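Local coordinates for protein excinuclease ABC, subunit A. (Deinococcus radiodurans, PDB 2VF7) that binds DNA, ATP and zinc as a UvrA-family ABC ATPase, and probably takes part in recognising DNA damage for excision repair, at residues 13-18 with 32-37; 36-41 with 432-437; 149-154 with 288-293; 159-164 with 282-287; 501-506 with 574-579. The protein carries 1 engineered substitution. All blocks are in the same frame, centred on the assembly; numbering follows the deposited sequence.

Interaction 1: residues 13-18 with 32-37; sequences GGFVQV and KVPRDA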
# COMPACT_ATOMS: atom_id res chain seq x y z
N GLY A 13 23.76 -24.50 -8.20
CA GLY A 13 24.24 -23.32 -8.92
C GLY A 13 23.66 -22.05 -8.32
O GLY A 13 22.86 -22.08 -7.38
N GLY A 14 24.08 -20.90 -8.85
CA GLY A 14 23.40 -19.66 -8.53
C GLY A 14 22.34 -19.36 -9.57
O GLY A 14 22.28 -18.25 -10.08
N PHE A 15 21.50 -20.34 -9.90
CA PHE A 15 20.50 -20.21 -10.95
C PHE A 15 19.08 -20.03 -10.47
O PHE A 15 18.65 -20.66 -9.49
CB PHE A 15 20.54 -21.40 -11.90
CG PHE A 15 21.74 -21.42 -12.79
CD1 PHE A 15 22.85 -22.17 -12.45
CD2 PHE A 15 21.76 -20.68 -13.97
CE1 PHE A 15 23.96 -22.19 -13.27
CE2 PHE A 15 22.87 -20.67 -14.79
CZ PHE A 15 23.97 -21.44 -14.44
N VAL A 16 18.35 -19.15 -11.16
CA VAL A 16 16.90 -19.03 -11.05
C VAL A 16 16.35 -20.11 -12.01
O VAL A 16 16.84 -20.26 -13.12
CB VAL A 16 16.39 -17.61 -11.47
CG1 VAL A 16 14.89 -17.47 -11.28
CG2 VAL A 16 17.18 -16.48 -10.73
N GLN A 17 15.38 -20.89 -11.56
CA GLN A 17 14.85 -21.97 -12.39
C GLN A 17 13.36 -21.74 -12.63
O GLN A 17 12.59 -21.58 -11.69
CB GLN A 17 15.12 -23.34 -11.76
CG GLN A 17 14.65 -24.53 -12.63
CD GLN A 17 15.37 -24.61 -13.99
OE1 GLN A 17 16.60 -24.74 -14.05
NE2 GLN A 17 14.60 -24.56 -15.09
N VAL A 18 12.99 -21.72 -13.91
CA VAL A 18 11.64 -21.41 -14.35
C VAL A 18 11.06 -22.61 -15.08
O VAL A 18 11.70 -23.18 -15.98
CB VAL A 18 11.64 -20.19 -15.28
CG1 VAL A 18 10.29 -20.02 -16.02
CG2 VAL A 18 12.02 -18.92 -14.52
N LYS A 32 16.54 -21.61 -17.28
CA LYS A 32 17.31 -21.24 -16.09
C LYS A 32 18.20 -20.04 -16.42
O LYS A 32 18.71 -19.92 -17.53
CB LYS A 32 18.15 -22.42 -15.58
CG LYS A 32 19.49 -22.57 -16.28
CD LYS A 32 20.23 -23.86 -15.88
CE LYS A 32 21.58 -23.95 -16.61
NZ LYS A 32 22.50 -24.95 -16.01
N VAL A 33 18.39 -19.17 -15.43
CA VAL A 33 19.25 -17.98 -15.60
C VAL A 33 20.05 -17.70 -14.32
O VAL A 33 19.50 -17.75 -13.21
CB VAL A 33 18.45 -16.70 -16.05
CG1 VAL A 33 17.70 -16.96 -17.31
CG2 VAL A 33 17.48 -16.25 -15.00
N PRO A 34 21.35 -17.37 -14.48
CA PRO A 34 22.19 -17.11 -13.31
C PRO A 34 21.77 -15.85 -12.56
O PRO A 34 21.29 -14.88 -13.16
CB PRO A 34 23.59 -16.95 -13.91
CG PRO A 34 23.39 -16.61 -15.32
CD PRO A 34 22.10 -17.23 -15.74
N ARG A 35 21.91 -15.88 -11.24
CA ARG A 35 21.70 -14.68 -10.46
C ARG A 35 23.10 -14.10 -10.28
O ARG A 35 24.08 -14.80 -10.57
CB ARG A 35 20.91 -14.97 -9.15
CG ARG A 35 21.74 -15.29 -7.92
CD ARG A 35 20.86 -15.45 -6.63
NE ARG A 35 19.78 -16.41 -6.85
CZ ARG A 35 19.93 -17.73 -6.78
NH1 ARG A 35 21.10 -18.26 -6.47
NH2 ARG A 35 18.90 -18.53 -7.02
N ASP A 36 23.19 -12.82 -9.92
CA ASP A 36 24.48 -12.09 -9.76
C ASP A 36 25.23 -11.92 -11.08
O ASP A 36 26.46 -11.89 -11.13
CB ASP A 36 25.39 -12.73 -8.70
CG ASP A 36 24.69 -12.94 -7.35
OD1 ASP A 36 24.29 -11.95 -6.70
OD2 ASP A 36 24.54 -14.10 -6.92
N ALA A 37 24.47 -11.77 -12.16
CA ALA A 37 25.05 -11.61 -13.48
C ALA A 37 24.21 -10.64 -14.31
O ALA A 37 23.05 -10.38 -13.96
CB ALA A 37 25.18 -12.97 -14.16
O HOH W 1 24.85 -17.60 -10.38

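Interaction 2: residues 36-41 with 432-437; sequences DALVVF and NSLFVV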
# COMPACT_ATOMS: atom_id res chain seq x y z
N ASP A 36 23.19 -12.82 -9.92
CA ASP A 36 24.48 -12.09 -9.76
C ASP A 36 25.23 -11.92 -11.08
O ASP A 36 26.46 -11.89 -11.13
CB ASP A 36 25.39 -12.73 -8.70
CG ASP A 36 24.69 -12.94 -7.35
OD1 ASP A 36 24.29 -11.95 -6.70
OD2 ASP A 36 24.54 -14.10 -6.92
N ALA A 37 24.47 -11.77 -12.16
CA ALA A 37 25.05 -11.61 -13.48
C ALA A 37 24.21 -10.64 -14.31
O ALA A 37 23.05 -10.38 -13.96
CB ALA A 37 25.18 -12.97 -14.16
N LEU A 38 24.81 -10.10 -15.37
CA LEU A 38 24.11 -9.37 -16.41
C LEU A 38 23.48 -10.34 -17.41
O LEU A 38 24.19 -10.89 -18.25
CB LEU A 38 25.06 -8.40 -17.14
CG LEU A 38 24.53 -7.64 -18.37
CD1 LEU A 38 23.37 -6.68 -18.00
CD2 LEU A 38 25.63 -6.91 -19.11
N VAL A 39 22.17 -10.54 -17.30
CA VAL A 39 21.42 -11.43 -18.19
C VAL A 39 20.62 -10.59 -19.17
O VAL A 39 19.84 -9.73 -18.76
CB VAL A 39 20.46 -12.40 -17.43
CG1 VAL A 39 19.82 -13.39 -18.39
CG2 VAL A 39 21.18 -13.16 -16.36
N VAL A 40 20.81 -10.84 -20.46
CA VAL A 40 20.11 -10.10 -21.51
C VAL A 40 19.10 -11.02 -22.20
O VAL A 40 19.43 -12.14 -22.55
CB VAL A 40 21.11 -9.46 -22.53
CG1 VAL A 40 20.39 -8.75 -23.64
CG2 VAL A 40 22.01 -8.45 -21.82
N PHE A 41 17.87 -10.54 -22.34
CA PHE A 41 16.80 -11.28 -23.01
C PHE A 41 16.66 -10.72 -24.41
O PHE A 41 16.46 -9.52 -24.58
CB PHE A 41 15.49 -11.15 -22.21
CG PHE A 41 15.55 -11.80 -20.83
CD1 PHE A 41 14.98 -13.05 -20.62
CD2 PHE A 41 16.19 -11.17 -19.76
CE1 PHE A 41 15.04 -13.66 -19.34
CE2 PHE A 41 16.28 -11.77 -18.50
CZ PHE A 41 15.68 -13.02 -18.29
N ASN A 432 23.83 -7.34 -6.67
CA ASN A 432 22.54 -7.45 -7.38
C ASN A 432 22.60 -8.27 -8.68
O ASN A 432 23.68 -8.61 -9.16
CB ASN A 432 21.96 -6.06 -7.68
CG ASN A 432 22.04 -5.11 -6.49
OD1 ASN A 432 21.38 -5.31 -5.47
ND2 ASN A 432 22.84 -4.06 -6.63
N SER A 433 21.43 -8.59 -9.23
CA SER A 433 21.28 -9.32 -10.50
C SER A 433 20.52 -8.44 -11.48
O SER A 433 19.62 -7.69 -11.08
CB SER A 433 20.49 -10.63 -10.30
OG SER A 433 20.97 -11.40 -9.21
N LEU A 434 20.85 -8.56 -12.76
CA LEU A 434 20.27 -7.69 -13.78
C LEU A 434 19.60 -8.48 -14.89
O LEU A 434 20.23 -9.30 -15.55
CB LEU A 434 21.36 -6.76 -14.34
CG LEU A 434 22.12 -5.90 -13.31
CD1 LEU A 434 23.58 -5.83 -13.66
CD2 LEU A 434 21.54 -4.54 -13.20
N PHE A 435 18.30 -8.25 -15.07
CA PHE A 435 17.57 -8.84 -16.20
C PHE A 435 17.28 -7.72 -17.20
O PHE A 435 16.53 -6.80 -16.90
CB PHE A 435 16.26 -9.54 -15.76
CG PHE A 435 16.45 -10.78 -14.89
CD1 PHE A 435 17.71 -11.37 -14.70
CD2 PHE A 435 15.34 -11.37 -14.27
CE1 PHE A 435 17.85 -12.50 -13.90
CE2 PHE A 435 15.48 -12.51 -13.47
CZ PHE A 435 16.72 -13.08 -13.28
N VAL A 436 17.86 -7.82 -18.39
CA VAL A 436 17.84 -6.73 -19.35
C VAL A 436 17.30 -7.18 -20.69
O VAL A 436 17.93 -8.00 -21.34
CB VAL A 436 19.26 -6.16 -19.57
CG1 VAL A 436 19.25 -5.02 -20.62
CG2 VAL A 436 19.84 -5.69 -18.24
N VAL A 437 16.13 -6.68 -21.09
CA VAL A 437 15.71 -6.86 -22.47
C VAL A 437 16.29 -5.76 -23.34
O VAL A 437 16.06 -4.57 -23.12
CB VAL A 437 14.17 -7.12 -22.67
CG1 VAL A 437 13.40 -6.93 -21.38
CG2 VAL A 437 13.59 -6.32 -23.82

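Interaction 3: residues 149-154 with 288-293; sequences GACPEC and PLCHGK. With ZN (zinc ion), chain F.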
# COMPACT_ATOMS: atom_id res chain seq x y z
N GLY A 149 7.51 26.18 4.31
CA GLY A 149 8.29 26.64 3.15
C GLY A 149 7.54 27.44 2.10
O GLY A 149 8.10 28.36 1.51
N ALA A 150 6.27 27.11 1.88
CA ALA A 150 5.47 27.70 0.81
C ALA A 150 5.10 29.16 1.06
O ALA A 150 4.69 29.53 2.17
CB ALA A 150 4.22 26.88 0.58
N CYS A 151 5.26 29.98 0.02
CA CYS A 151 4.79 31.37 0.04
C CYS A 151 3.30 31.40 0.38
O CYS A 151 2.51 30.68 -0.22
CB CYS A 151 5.04 32.01 -1.33
SG CYS A 151 4.17 33.56 -1.65
N PRO A 152 2.91 32.22 1.37
CA PRO A 152 1.50 32.34 1.82
C PRO A 152 0.52 32.98 0.81
O PRO A 152 -0.70 32.79 0.93
CB PRO A 152 1.59 33.21 3.08
CG PRO A 152 3.06 33.29 3.43
CD PRO A 152 3.81 33.10 2.15
N GLU A 153 1.04 33.74 -0.17
CA GLU A 153 0.24 34.34 -1.25
C GLU A 153 -0.31 33.32 -2.26
O GLU A 153 -1.49 33.37 -2.62
CB GLU A 153 1.07 35.39 -2.00
CG GLU A 153 0.85 36.82 -1.57
CD GLU A 153 0.29 37.71 -2.68
OE1 GLU A 153 -0.67 37.30 -3.38
OE2 GLU A 153 0.81 38.84 -2.85
N CYS A 154 0.54 32.41 -2.71
CA CYS A 154 0.17 31.47 -3.77
C CYS A 154 0.09 30.05 -3.23
O CYS A 154 -0.48 29.17 -3.88
CB CYS A 154 1.16 31.56 -4.94
SG CYS A 154 2.90 31.32 -4.48
N PRO A 288 3.03 37.98 -6.64
CA PRO A 288 3.87 39.18 -6.43
C PRO A 288 4.81 39.14 -5.21
O PRO A 288 5.75 39.91 -5.16
CB PRO A 288 2.84 40.31 -6.29
CG PRO A 288 1.51 39.63 -5.95
CD PRO A 288 1.72 38.13 -5.98
N LEU A 289 4.55 38.25 -4.24
CA LEU A 289 5.45 38.05 -3.10
C LEU A 289 6.67 37.16 -3.46
O LEU A 289 7.71 37.23 -2.81
CB LEU A 289 4.69 37.49 -1.88
CG LEU A 289 5.44 37.38 -0.54
CD1 LEU A 289 5.59 38.73 0.16
CD2 LEU A 289 4.77 36.38 0.39
N CYS A 290 6.51 36.31 -4.47
CA CYS A 290 7.60 35.50 -5.00
C CYS A 290 7.48 35.46 -6.54
O CYS A 290 6.84 34.57 -7.12
CB CYS A 290 7.58 34.09 -4.39
SG CYS A 290 6.00 33.19 -4.52
N HIS A 291 8.11 36.45 -7.17
CA HIS A 291 7.86 36.78 -8.58
C HIS A 291 8.27 35.71 -9.59
O HIS A 291 8.98 35.99 -10.56
CB HIS A 291 8.55 38.11 -8.92
CG HIS A 291 8.34 39.19 -7.91
ND1 HIS A 291 9.10 39.30 -6.77
CD2 HIS A 291 7.46 40.22 -7.87
CE1 HIS A 291 8.70 40.35 -6.07
NE2 HIS A 291 7.70 40.92 -6.72
N GLY A 292 7.79 34.49 -9.37
CA GLY A 292 8.21 33.33 -10.16
C GLY A 292 8.61 32.18 -9.26
O GLY A 292 8.11 31.07 -9.41
N LYS A 293 9.53 32.45 -8.33
CA LYS A 293 9.90 31.51 -7.26
C LYS A 293 8.61 31.17 -6.52
O LYS A 293 7.55 31.73 -6.85
CB LYS A 293 10.92 32.16 -6.29
CG LYS A 293 11.66 33.38 -6.85
CD LYS A 293 13.14 33.13 -7.10
CE LYS A 293 13.80 34.35 -7.77
NZ LYS A 293 15.23 34.58 -7.37
ZN ZN F . 4.04 33.23 -4.06

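Interaction 4: residues 159-164 with 282-287; sequences RVYTVT and MISEEC. With ZN (zinc ion), chain F.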
# COMPACT_ATOMS: atom_id res chain seq x y z
N ARG A 159 1.88 31.18 -8.88
CA ARG A 159 0.85 31.93 -9.60
C ARG A 159 -0.35 32.20 -8.68
O ARG A 159 -0.71 31.38 -7.83
CB ARG A 159 0.36 31.15 -10.83
CG ARG A 159 1.41 30.73 -11.85
CD ARG A 159 1.78 31.87 -12.80
NE ARG A 159 0.74 32.11 -13.80
CZ ARG A 159 0.84 32.99 -14.80
NH1 ARG A 159 1.93 33.72 -14.94
NH2 ARG A 159 -0.16 33.14 -15.65
N VAL A 160 -0.98 33.36 -8.89
CA VAL A 160 -2.15 33.77 -8.11
C VAL A 160 -3.42 33.72 -8.98
O VAL A 160 -3.44 34.29 -10.08
CB VAL A 160 -1.93 35.18 -7.48
CG1 VAL A 160 -3.24 35.93 -7.25
CG2 VAL A 160 -1.14 35.06 -6.19
N TYR A 161 -4.46 33.04 -8.48
CA TYR A 161 -5.66 32.71 -9.27
C TYR A 161 -6.96 33.40 -8.82
O TYR A 161 -7.40 33.26 -7.68
CB TYR A 161 -5.86 31.19 -9.33
CG TYR A 161 -4.79 30.45 -10.11
CD1 TYR A 161 -3.74 29.82 -9.45
CD2 TYR A 161 -4.83 30.38 -11.50
CE1 TYR A 161 -2.75 29.14 -10.16
CE2 TYR A 161 -3.85 29.71 -12.22
CZ TYR A 161 -2.81 29.10 -11.54
OH TYR A 161 -1.83 28.44 -12.24
N THR A 162 -7.57 34.15 -9.74
CA THR A 162 -8.82 34.83 -9.44
C THR A 162 -9.95 34.43 -10.38
O THR A 162 -9.79 33.64 -11.31
CB THR A 162 -8.68 36.37 -9.42
OG1 THR A 162 -7.74 36.80 -10.41
CG2 THR A 162 -8.22 36.85 -8.05
N VAL A 163 -11.12 35.00 -10.10
CA VAL A 163 -12.33 34.69 -10.82
C VAL A 163 -13.18 35.97 -10.84
O VAL A 163 -13.21 36.73 -9.87
CB VAL A 163 -13.02 33.48 -10.17
CG1 VAL A 163 -14.08 33.88 -9.16
CG2 VAL A 163 -13.59 32.60 -11.23
N THR A 164 -13.83 36.23 -11.97
CA THR A 164 -14.62 37.46 -12.13
C THR A 164 -15.98 37.12 -12.70
O THR A 164 -16.22 35.99 -13.10
CB THR A 164 -13.95 38.48 -13.06
OG1 THR A 164 -13.57 37.83 -14.27
CG2 THR A 164 -12.73 39.09 -12.41
N MET A 282 -11.11 30.96 -15.21
CA MET A 282 -10.20 31.58 -14.26
C MET A 282 -9.31 32.60 -14.93
O MET A 282 -9.20 32.63 -16.16
CB MET A 282 -9.34 30.52 -13.59
CG MET A 282 -9.89 30.01 -12.28
SD MET A 282 -8.77 28.80 -11.52
CE MET A 282 -9.24 27.36 -12.44
N ILE A 283 -8.67 33.44 -14.13
CA ILE A 283 -7.66 34.37 -14.64
C ILE A 283 -6.33 34.13 -13.91
O ILE A 283 -6.31 33.94 -12.69
CB ILE A 283 -8.16 35.85 -14.64
CG1 ILE A 283 -8.88 36.20 -13.34
CG2 ILE A 283 -9.14 36.09 -15.80
CD1 ILE A 283 -9.32 37.66 -13.23
N SER A 284 -5.23 34.10 -14.66
CA SER A 284 -3.92 33.71 -14.11
C SER A 284 -2.89 34.83 -14.13
O SER A 284 -2.74 35.55 -15.13
CB SER A 284 -3.36 32.46 -14.81
OG SER A 284 -2.19 31.99 -14.17
N GLU A 285 -2.19 34.97 -13.01
CA GLU A 285 -1.22 36.04 -12.79
C GLU A 285 -0.06 35.50 -11.97
O GLU A 285 -0.23 34.57 -11.17
CB GLU A 285 -1.89 37.19 -12.04
CG GLU A 285 -1.05 38.45 -11.90
CD GLU A 285 -0.99 39.26 -13.18
OE1 GLU A 285 0.13 39.47 -13.71
OE2 GLU A 285 -2.06 39.68 -13.66
N GLU A 286 1.12 36.07 -12.16
CA GLU A 286 2.27 35.69 -11.36
C GLU A 286 2.15 36.24 -9.94
O GLU A 286 1.83 37.43 -9.74
CB GLU A 286 3.59 36.15 -12.00
CG GLU A 286 3.68 35.89 -13.51
CD GLU A 286 3.17 37.07 -14.36
OE1 GLU A 286 3.85 38.13 -14.39
OE2 GLU A 286 2.10 36.92 -15.00
N CYS A 287 2.38 35.37 -8.96
CA CYS A 287 2.49 35.75 -7.55
C CYS A 287 3.43 36.94 -7.41
O CYS A 287 4.50 36.94 -8.01
CB CYS A 287 3.05 34.59 -6.75
SG CYS A 287 3.19 34.89 -5.02
ZN ZN F . 4.04 33.23 -4.06
O HOH W 2 -1.03 29.57 -14.55

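Interaction 5: residues 501-506 with 574-579; sequences GWLELN and ARLGGD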
# COMPACT_ATOMS: atom_id res chain seq x y z
N GLY A 501 14.34 19.60 -53.57
CA GLY A 501 14.36 20.99 -53.11
C GLY A 501 15.01 21.11 -51.74
O GLY A 501 15.54 20.12 -51.20
N TRP A 502 14.97 22.30 -51.16
CA TRP A 502 15.62 22.55 -49.87
C TRP A 502 14.77 23.40 -48.92
O TRP A 502 14.36 24.51 -49.29
CB TRP A 502 16.99 23.20 -50.06
CG TRP A 502 18.02 22.29 -50.68
CD1 TRP A 502 18.32 22.17 -52.01
CD2 TRP A 502 18.89 21.38 -49.99
NE1 TRP A 502 19.32 21.25 -52.19
CE2 TRP A 502 19.69 20.75 -50.96
CE3 TRP A 502 19.08 21.05 -48.64
CZ2 TRP A 502 20.67 19.79 -50.63
CZ3 TRP A 502 20.06 20.10 -48.31
CH2 TRP A 502 20.83 19.48 -49.31
N LEU A 503 14.54 22.88 -47.72
CA LEU A 503 13.76 23.55 -46.67
C LEU A 503 14.73 24.24 -45.71
O LEU A 503 15.66 23.61 -45.19
CB LEU A 503 12.90 22.51 -45.93
CG LEU A 503 11.55 22.79 -45.23
CD1 LEU A 503 11.60 22.65 -43.70
CD2 LEU A 503 10.88 24.12 -45.66
N GLU A 504 14.53 25.53 -45.47
CA GLU A 504 15.41 26.31 -44.59
C GLU A 504 14.74 26.61 -43.25
O GLU A 504 13.64 27.18 -43.19
CB GLU A 504 15.85 27.62 -45.28
CG GLU A 504 16.61 27.44 -46.60
CD GLU A 504 17.06 28.76 -47.24
OE1 GLU A 504 16.59 29.83 -46.79
OE2 GLU A 504 17.88 28.72 -48.20
N LEU A 505 15.41 26.21 -42.17
CA LEU A 505 15.02 26.57 -40.80
C LEU A 505 16.12 27.47 -40.22
O LEU A 505 17.19 26.99 -39.82
CB LEU A 505 14.83 25.31 -39.94
CG LEU A 505 13.66 25.11 -38.96
CD1 LEU A 505 14.02 24.00 -38.00
CD2 LEU A 505 13.27 26.34 -38.18
N ASN A 506 15.84 28.77 -40.22
CA ASN A 506 16.79 29.79 -39.80
C ASN A 506 16.43 30.44 -38.46
O ASN A 506 15.24 30.57 -38.13
CB ASN A 506 16.90 30.87 -40.88
CG ASN A 506 17.29 30.31 -42.25
OD1 ASN A 506 18.35 29.70 -42.41
ND2 ASN A 506 16.42 30.51 -43.24
N ALA A 574 11.99 30.68 -34.44
CA ALA A 574 12.38 30.02 -35.70
C ALA A 574 11.89 30.83 -36.90
O ALA A 574 11.01 31.69 -36.76
CB ALA A 574 11.84 28.60 -35.77
N ARG A 575 12.46 30.56 -38.07
CA ARG A 575 12.00 31.18 -39.31
C ARG A 575 12.10 30.22 -40.48
O ARG A 575 13.13 29.57 -40.69
CB ARG A 575 12.79 32.47 -39.61
CG ARG A 575 12.25 33.72 -38.91
CD ARG A 575 13.08 34.95 -39.21
NE ARG A 575 14.50 34.75 -38.89
CZ ARG A 575 15.47 34.69 -39.79
NH1 ARG A 575 15.21 34.81 -41.09
NH2 ARG A 575 16.73 34.50 -39.39
N LEU A 576 11.01 30.14 -41.25
CA LEU A 576 10.92 29.27 -42.43
C LEU A 576 11.40 29.95 -43.71
O LEU A 576 11.29 31.17 -43.86
CB LEU A 576 9.49 28.74 -42.60
CG LEU A 576 9.13 27.31 -42.19
CD1 LEU A 576 8.99 26.42 -43.41
CD2 LEU A 576 10.13 26.71 -41.22
N GLY A 577 11.94 29.14 -44.62
CA GLY A 577 12.44 29.61 -45.90
C GLY A 577 12.67 28.42 -46.82
O GLY A 577 12.29 27.30 -46.51
N GLY A 578 13.30 28.68 -47.97
CA GLY A 578 13.59 27.63 -48.94
C GLY A 578 12.44 27.38 -49.89
O GLY A 578 11.59 28.25 -50.08
N ASP A 579 12.43 26.20 -50.51
CA ASP A 579 11.40 25.83 -51.50
C ASP A 579 10.15 25.28 -50.79
O ASP A 579 9.96 24.07 -50.67
CB ASP A 579 11.94 24.83 -52.54
CG ASP A 579 13.31 25.22 -53.11
OD1 ASP A 579 13.49 26.36 -53.59
OD2 ASP A 579 14.22 24.36 -53.09

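Interaction 1: residues 13-18 with 32-37
Phe-15 to Val-18 and Lys-32 to Pro-34 run antiparallel, their short axes 4.3 Å apart, and form the start and end of a beta hairpin in the antiparallel sheet of the first nucleotide-binding half of this ABC protein. Val-16 and Val-33 make the hydrogen-bonded pair: Val-16 N donates to Val-33 O at 2.7 Å, and Val-33 N returns a bond to Val-16 O. Beyond the strand end Arg-35 N reaches Gly-14 O, also at 2.7 Å, with a nearly straight N-H...O angle of 169°. Water 1 donates to both Gly-14 O and Arg-35 O and bridges the two segments there.

Phe-15, Gln-17, Lys-32 and Pro-34 share one face of the sheet. Lys-32 CG stands between the backbone N and the carbonyl carbon (chi1 85°), and the chain is extended from there. Its CE and NZ both lie over one face of the Phe-15 ring, NZ 4.3 Å from the ring centroid in a cation-pi contact. Pro-34 CD meets the same ring at CE2, while Trp-449 meets it edge-to-face. On the other face Val-16 packs on Val-33; Leu-57 of helix 49-69 touches Val-16, and Phe-435 touches Val-33. The guanidinium of Arg-35 hydrogen-bonds through NH2 to Gly-90 O, and its NH1 comes within 3.4 Å of Gly-14 CA.

Interaction 2: residues 36-41 with 432-437
Two neighbouring parallel strands of the mixed sheet in the first nucleotide-binding core meet here: strand 38-42, which leads into the P-loop, and strand 433-437. Their short axes are inclined at 25°. Backbone bonds alternate in direction along the pair, from Leu-434 N to Ala-37 O, Val-39 N to Leu-434 O, Val-436 N to Val-39 O and Phe-41 N to Val-436 O, the last at 2.7 Å. Just before strand 38-42, Asp-36 N donates to Ser-433 OG at 2.7 Å and a nearly straight 172°.

Val-39, Phe-41, Phe-435 and Val-437 occupy one face. The edge of Phe-41 is turned toward the face of Phe-435 in an offset edge-to-face pair, with centroids 5.6 Å apart and planes at 70°. Phe-41 CE2 touches Phe-435 CB at 3.5 Å, and CZ sits above the Phe-435 ring toward its rim. Val-39 lies alongside Phe-435, pointing the same way, and Leu-57 of helix 49-69 packs on both phenylalanines. An alanine in place of Phe-41 would probably leave a gap beside Phe-435 and allow its ring to turn more freely. On the other face Leu-38 CD1 meets Val-436 CG2 at 3.7 Å.

Val-437 touches Lys-49, an ADP-binding residue, and its side chain lies about 5 Å from the ADP, between nearest atoms. The contact joins backbone hydrogen bonds with almost wholly apolar side chains, a chemistry consistent with a buried sheet with the nucleotide-binding loop at the C-terminal end of one of its inner strands.

Interaction 3: residues 149-154 with 288-293
Cys-151 and Cys-154 face Cys-290 across a zinc ion, in a four-cysteine site built from two CxxC pairs and completed by Cys-287. Cys-151 SG is anti to its backbone N (chi1 165°) and binds zinc at 2.4 Å. Cys-154 and Cys-290 instead hold SG between the backbone N and the carbonyl carbon, at chi1 55° and 53°, and their SG atoms lie 2.3 Å and 2.0 Å from the metal. Each sulfur of Cys-151 and Cys-154 thus comes close to Cys-290 SG, the former at 3.4 Å, through shared coordination of the metal. A weak N-H...S hydrogen bond from Glu-153 N also reaches Cys-151 SG.

Leu-289 packs against the Cys-151 sulfur. Its CG is anti to the backbone N, and CD2 rests 3.5 Å from Cys-151 SG and 3.8 Å from Pro-152 CD, the leucine crossing the proline at about a right angle. The chain of Glu-153 bends at chi2; its CG lies 3.9 Å from Leu-289 CB, and OE2 comes up to CG and CD of Pro-288, again in a crossing at about a right angle.

No hydrogen bond joins the two segments directly; they are joined through the zinc and by van der Waals contacts. Segment 149-154 lies in the loop between helix 116-127 and strand 159-162; segment 288-293 belongs to the loop from strand 283-286 to helix 309-314. Backbone hydrogen bonds between Gly-149 and Arg-296 and between Cys-151 and Arg-294 extend the connection.

Interaction 4: residues 159-164 with 282-287
Arg-159 lies side by side with Glu-286 and reaches across to Ser-284, so one guanidinium meets two residues of the opposite strand. NH1 forms a salt bridge with Glu-286 OE2 at 3.2 Å, the two charged planes only 25° apart. NH2 donates to Ser-284 OG at 2.8 Å, with OG tilted 18° out of the guanidinium plane. The chain bends at chi2 and chi3, and the guanidinium comes to lie with one face over the backbone carbonyl carbon of Glu-285. An alanine in place of Arg-159 would probably leave the Glu-286 carboxylate without this charged mate and Ser-284 OG without its guanidinium donor.

In the next shell, water 2 is hydrogen-bonded to both Ser-284 OG and Tyr-161 OH. Tyr-161 CE2 lies 3.4 Å from the same OG, while Met-282 SD approaches the tyrosine ring obliquely in a Met-aromatic contact, 5.1 Å from the centroid. On the face of the sheet opposite Tyr-161 and Ser-284, Ile-283 CG1 touches Thr-162 OG1 at 3.2 Å, and CD1 reaches Thr-164 CG2. These groups are held in register by an antiparallel two-stranded sheet: Val-160 pairs with Glu-285 and Thr-162 with Ile-283 through backbone bonds in both directions, the bond from Val-160 N to Glu-285 O measuring 2.7 Å.

Strand 283-286 runs directly into Cys-287, whose SG binds zinc at 2.1 Å beside Cys-151, Cys-154 and Cys-290. At the far end, Val-163 and Met-282 pack on helix 258-268, whose Phe-266 also meets Tyr-161, and Thr-164 is the N-cap of helix 165-168. The ribbon thus spans from the zinc site to the helices of the UvrA DNA-binding domain region.

Interaction 5: residues 501-506 with 574-579
Asp-579 CG stands anti to its carbonyl carbon (chi1 -47°), beside the backbone N, and OD2 accepts Trp-502 N at 2.9 Å on its anti side, 26° out of the carboxylate plane. Asp-579 N in turn donates to Trp-502 O at 2.8 Å, so one residue grips both backbone polar atoms of the tryptophan. Glu-504 CG takes the same orientation (chi1 -59°) and the chain extends beyond it, its CG and CD resting 3.8 Å from Gly-578 N. Arg-519 makes a cation-pi contact with Trp-502 and a long, weak ion pair with Glu-504.

The two segments lie on the central strand (501-506) and an edge strand (574-579) of a three-stranded antiparallel sheet in the second nucleotide-binding half of the ABC protein. Glu-504 N bonds to Gly-577 O from well above the carbonyl plane, Asn-506 N to Arg-575 O within it; the return bonds from Gly-577 N and Arg-575 N are weak. A side chain at Gly-578 would clash with Trp-502 O, and its positive phi suits a glycine. One face of the Arg-575 guanidinium lies over Asn-506 CB.

On the opposite face Leu-503 CD2 meets Leu-576 CD1 at 3.7 Å, and Leu-505 CD2 meets Ala-574 CB at 3.6 Å. Leu-544 of helix 536-551 packs on both Leu-503 and Leu-505. Leucines thus turn toward the helix that follows the P-loop, and the polar side chains of Glu-504, Asn-506 and Arg-575 collect on the other face, an amphipathic division consistent with one buried side.

Interactions 1 and 2 touch and share Asp-36 and Ala-37: the hairpin of interaction 1 leads into the parallel strand of interaction 2, and Val-33 packs on Phe-435. Interaction 2 is the buried one, largely apolar beside the nucleotide; interaction 1 is partly buried, with a cation-pi contact on the face of Phe-15 and Lys-32. Interactions 3 and 4 meet at one zinc ion, 3 supplying three cysteines from loops and 4 the fourth from a surface ribbon rich in charged and polar groups. Both are nested within the long loop closed by interaction 2. Interaction 5, partly buried, repeats in the second nucleotide-binding half the antiparallel sheet type of interaction 1, about 56 Å away between centres.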